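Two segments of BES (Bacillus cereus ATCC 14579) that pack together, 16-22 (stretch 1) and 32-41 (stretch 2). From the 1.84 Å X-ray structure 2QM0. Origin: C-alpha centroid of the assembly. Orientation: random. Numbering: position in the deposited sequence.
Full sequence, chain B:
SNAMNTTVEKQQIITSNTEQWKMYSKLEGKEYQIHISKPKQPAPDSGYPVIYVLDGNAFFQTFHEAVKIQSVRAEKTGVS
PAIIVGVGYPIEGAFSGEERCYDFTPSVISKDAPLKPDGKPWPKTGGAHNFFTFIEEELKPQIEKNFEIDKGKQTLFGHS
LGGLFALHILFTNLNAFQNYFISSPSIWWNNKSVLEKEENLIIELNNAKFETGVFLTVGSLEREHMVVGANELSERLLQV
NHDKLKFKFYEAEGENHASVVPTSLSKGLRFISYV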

# COMPACT_ATOMS: atom_id res chain seq x y z
N SER B 16 -5.06 -4.77 15.36
CA SER B 16 -6.03 -5.81 15.57
C SER B 16 -5.86 -6.99 14.59
O SER B 16 -5.56 -6.79 13.41
CB SER B 16 -7.43 -5.22 15.44
OG SER B 16 -8.37 -6.23 15.71
N ASN B 17 -6.10 -8.20 15.09
CA ASN B 17 -6.13 -9.41 14.26
C ASN B 17 -4.81 -9.65 13.54
O ASN B 17 -4.76 -10.18 12.43
CB ASN B 17 -7.30 -9.35 13.27
CG ASN B 17 -8.53 -10.03 13.79
OD1 ASN B 17 -9.16 -9.53 14.72
ND2 ASN B 17 -8.87 -11.18 13.22
N THR B 18 -3.73 -9.22 14.17
CA THR B 18 -2.41 -9.52 13.69
C THR B 18 -1.53 -10.09 14.80
O THR B 18 -1.81 -9.94 16.01
CB THR B 18 -1.72 -8.30 13.00
OG1 THR B 18 -1.33 -7.34 13.97
CG2 THR B 18 -2.65 -7.65 11.92
N GLU B 19 -0.47 -10.76 14.38
CA GLU B 19 0.51 -11.32 15.27
C GLU B 19 1.82 -11.51 14.54
O GLU B 19 1.85 -11.42 13.30
CB GLU B 19 -0.00 -12.63 15.87
CG GLU B 19 -0.24 -13.73 14.87
CD GLU B 19 -1.01 -14.85 15.50
OE1 GLU B 19 -0.37 -15.75 16.11
OE2 GLU B 19 -2.26 -14.83 15.38
N GLN B 20 2.88 -11.70 15.32
CA GLN B 20 4.24 -11.89 14.85
C GLN B 20 4.79 -13.17 15.43
O GLN B 20 4.57 -13.45 16.65
CB GLN B 20 5.12 -10.74 15.30
CG GLN B 20 6.60 -10.91 15.02
CD GLN B 20 7.37 -9.64 15.28
OE1 GLN B 20 8.22 -9.56 16.16
NE2 GLN B 20 7.08 -8.63 14.50
N TRP B 21 5.45 -13.97 14.60
CA TRP B 21 6.14 -15.19 15.07
C TRP B 21 7.62 -15.09 14.80
O TRP B 21 8.05 -14.59 13.75
CB TRP B 21 5.65 -16.45 14.35
CG TRP B 21 4.21 -16.81 14.49
CD1 TRP B 21 3.30 -16.27 15.35
CD2 TRP B 21 3.52 -17.83 13.77
NE1 TRP B 21 2.08 -16.87 15.19
CE2 TRP B 21 2.19 -17.85 14.24
CE3 TRP B 21 3.89 -18.73 12.76
CZ2 TRP B 21 1.22 -18.72 13.72
CZ3 TRP B 21 2.94 -19.61 12.26
CH2 TRP B 21 1.62 -19.60 12.74
N LYS B 22 8.40 -15.58 15.76
CA LYS B 22 9.83 -15.79 15.60
C LYS B 22 10.04 -17.28 15.26
O LYS B 22 9.51 -18.17 15.94
CB LYS B 22 10.55 -15.39 16.90
CG LYS B 22 12.07 -15.46 16.91
CD LYS B 22 12.57 -14.54 18.03
CE LYS B 22 13.82 -15.08 18.70
NZ LYS B 22 13.77 -14.78 20.18
N TYR B 32 13.73 -15.95 11.05
CA TYR B 32 12.68 -15.27 10.28
C TYR B 32 11.69 -14.58 11.21
O TYR B 32 11.45 -15.05 12.32
CB TYR B 32 11.95 -16.29 9.41
CG TYR B 32 12.78 -16.73 8.24
CD1 TYR B 32 12.76 -16.01 7.03
CD2 TYR B 32 13.63 -17.82 8.34
CE1 TYR B 32 13.54 -16.40 5.95
CE2 TYR B 32 14.42 -18.22 7.26
CZ TYR B 32 14.36 -17.50 6.06
OH TYR B 32 15.13 -17.89 5.00
N GLN B 33 11.14 -13.46 10.74
CA GLN B 33 10.04 -12.76 11.42
C GLN B 33 8.79 -12.93 10.57
O GLN B 33 8.72 -12.40 9.45
CB GLN B 33 10.40 -11.29 11.58
CG GLN B 33 9.48 -10.51 12.54
CD GLN B 33 9.89 -9.07 12.67
OE1 GLN B 33 9.63 -8.26 11.78
NE2 GLN B 33 10.54 -8.73 13.79
N ILE B 34 7.80 -13.64 11.07
CA ILE B 34 6.59 -13.89 10.29
C ILE B 34 5.49 -12.96 10.80
O ILE B 34 5.26 -12.88 12.02
CB ILE B 34 6.11 -15.38 10.40
CG1 ILE B 34 7.24 -16.39 10.13
CG2 ILE B 34 4.83 -15.61 9.56
CD1 ILE B 34 8.13 -16.10 8.95
N HIS B 35 4.82 -12.24 9.89
CA HIS B 35 3.69 -11.41 10.29
C HIS B 35 2.42 -12.05 9.75
O HIS B 35 2.39 -12.48 8.60
CB HIS B 35 3.85 -9.98 9.77
CG HIS B 35 4.93 -9.20 10.46
ND1 HIS B 35 5.32 -7.95 10.04
CD2 HIS B 35 5.67 -9.47 11.56
CE1 HIS B 35 6.29 -7.50 10.83
NE2 HIS B 35 6.51 -8.40 11.77
N ILE B 36 1.40 -12.15 10.60
CA ILE B 36 0.12 -12.75 10.17
C ILE B 36 -1.10 -11.87 10.41
O ILE B 36 -1.29 -11.36 11.51
CB ILE B 36 -0.12 -14.16 10.79
CG1 ILE B 36 0.97 -15.15 10.42
CG2 ILE B 36 -1.48 -14.77 10.35
CD1 ILE B 36 1.84 -15.51 11.60
N SER B 37 -1.93 -11.74 9.38
CA SER B 37 -3.16 -10.96 9.43
C SER B 37 -4.28 -11.96 9.19
O SER B 37 -4.21 -12.80 8.27
CB SER B 37 -3.16 -9.94 8.30
OG SER B 37 -4.36 -9.22 8.27
N LYS B 38 -5.29 -11.92 10.04
CA LYS B 38 -6.45 -12.75 9.85
C LYS B 38 -7.67 -11.87 9.59
O LYS B 38 -7.87 -10.88 10.30
CB LYS B 38 -6.67 -13.58 11.10
CG LYS B 38 -7.83 -14.57 11.01
CD LYS B 38 -8.14 -15.14 12.38
CE LYS B 38 -9.56 -15.69 12.44
NZ LYS B 38 -10.57 -14.62 12.23
N PRO B 39 -8.49 -12.22 8.60
CA PRO B 39 -9.77 -11.50 8.42
C PRO B 39 -10.66 -11.53 9.66
O PRO B 39 -10.65 -12.51 10.40
CB PRO B 39 -10.44 -12.26 7.28
CG PRO B 39 -9.35 -12.90 6.55
CD PRO B 39 -8.29 -13.23 7.54
N LYS B 40 -11.38 -10.44 9.88
CA LYS B 40 -12.47 -10.34 10.86
C LYS B 40 -13.63 -11.31 10.52
O LYS B 40 -14.13 -12.03 11.41
CB LYS B 40 -12.96 -8.87 10.91
CG LYS B 40 -14.31 -8.67 11.57
CD LYS B 40 -14.15 -8.55 13.06
CE LYS B 40 -15.18 -7.60 13.64
NZ LYS B 40 -14.95 -7.44 15.10
N GLN B 41 -14.04 -11.33 9.25
CA GLN B 41 -15.04 -12.26 8.69
C GLN B 41 -14.63 -13.72 8.99
O GLN B 41 -13.45 -14.05 8.94
CB GLN B 41 -15.16 -12.13 7.15
CG GLN B 41 -15.43 -10.71 6.55
CD GLN B 41 -14.14 -9.97 6.15
OE1 GLN B 41 -14.04 -9.38 5.06
NE2 GLN B 41 -13.16 -9.98 7.05

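The two stretches are neighbouring antiparallel strands, 18-22 and 32-37, whose N-to-C directions differ by 160° and whose axes approach to 4.6 Å. Backbone hydrogen bonds provide the most regular polar evidence. Glu19 and Ile36 form a pair joined by two hydrogen bonds: Ile36 N donates to Glu19 O at 2.8 Å with an N-H...O angle of 171°, and Glu19 N donates to Ile36 O at 3.0 Å and 146°. Trp21 and Ile34 repeat the pattern, with Trp21 N to Ile34 O at 2.8 Å and Ile34 N to Trp21 O at 2.9 Å, the latter nearly linear at 176°. Beside these pairs, CA atoms of the first strand lie close to the same carbonyls; Thr18 CA sits 3.1 Å from Ile36 O and Gln20 CA 3.2 Å from Ile34 O, both with angles at hydrogen near 140°, as expected of CA-H...O contacts.

The pairing runs on past the strand ends through Asn17. Its carbonyl O accepts from Lys38 N at 3.0 Å and 168°, while its CA-to-CB bond points toward the other stretch, and the side chain adds a weak hydrogen bond from ND2 to Lys38 O at 3.1 Å and 135°. Asparagine suits this position because a short amide can reach a backbone carbonyl; here phi and psi are both positive, 60° and 30°.

Side chains alternate between the two sheet faces. Glu19, Trp21, Ile34 and Ile36 share one. There Ile36 CD1 lies over the indole face, 3.6 Å from the centroid of the five-membered ring and only 16° off its normal, a CH-pi contact; the same methyl is 3.5 Å from Trp21 CE2. Trp21 CB and Ile34 CB pack at 4.1 Å. The flat indole thus offers a broad apolar surface to a branched aliphatic chain, and Ile36, with 94 Å² covered, loses more surface to the opposing stretch than any other residue. Along the first strand, Trp21 NE1 donates to Glu19 OE1 at 2.8 Å and 160°, so the indole's polar edge is satisfied while its face packs. The aliphatic part of Glu19 also contributes, its CG lying 4.1 Å from Ile36 CB.

The other face carries Thr18, Gln20, Lys22, Gln33, His35 and Ser37. The ends of Gln20, Gln33 and His35 converge, forming a polar cluster whose amide orientations remain open. Thr18 and Ser37 are small, with Thr18 CG2 4.3 Å from Ser37 CB. Altogether the contact buries 615 Å², summed over both sides.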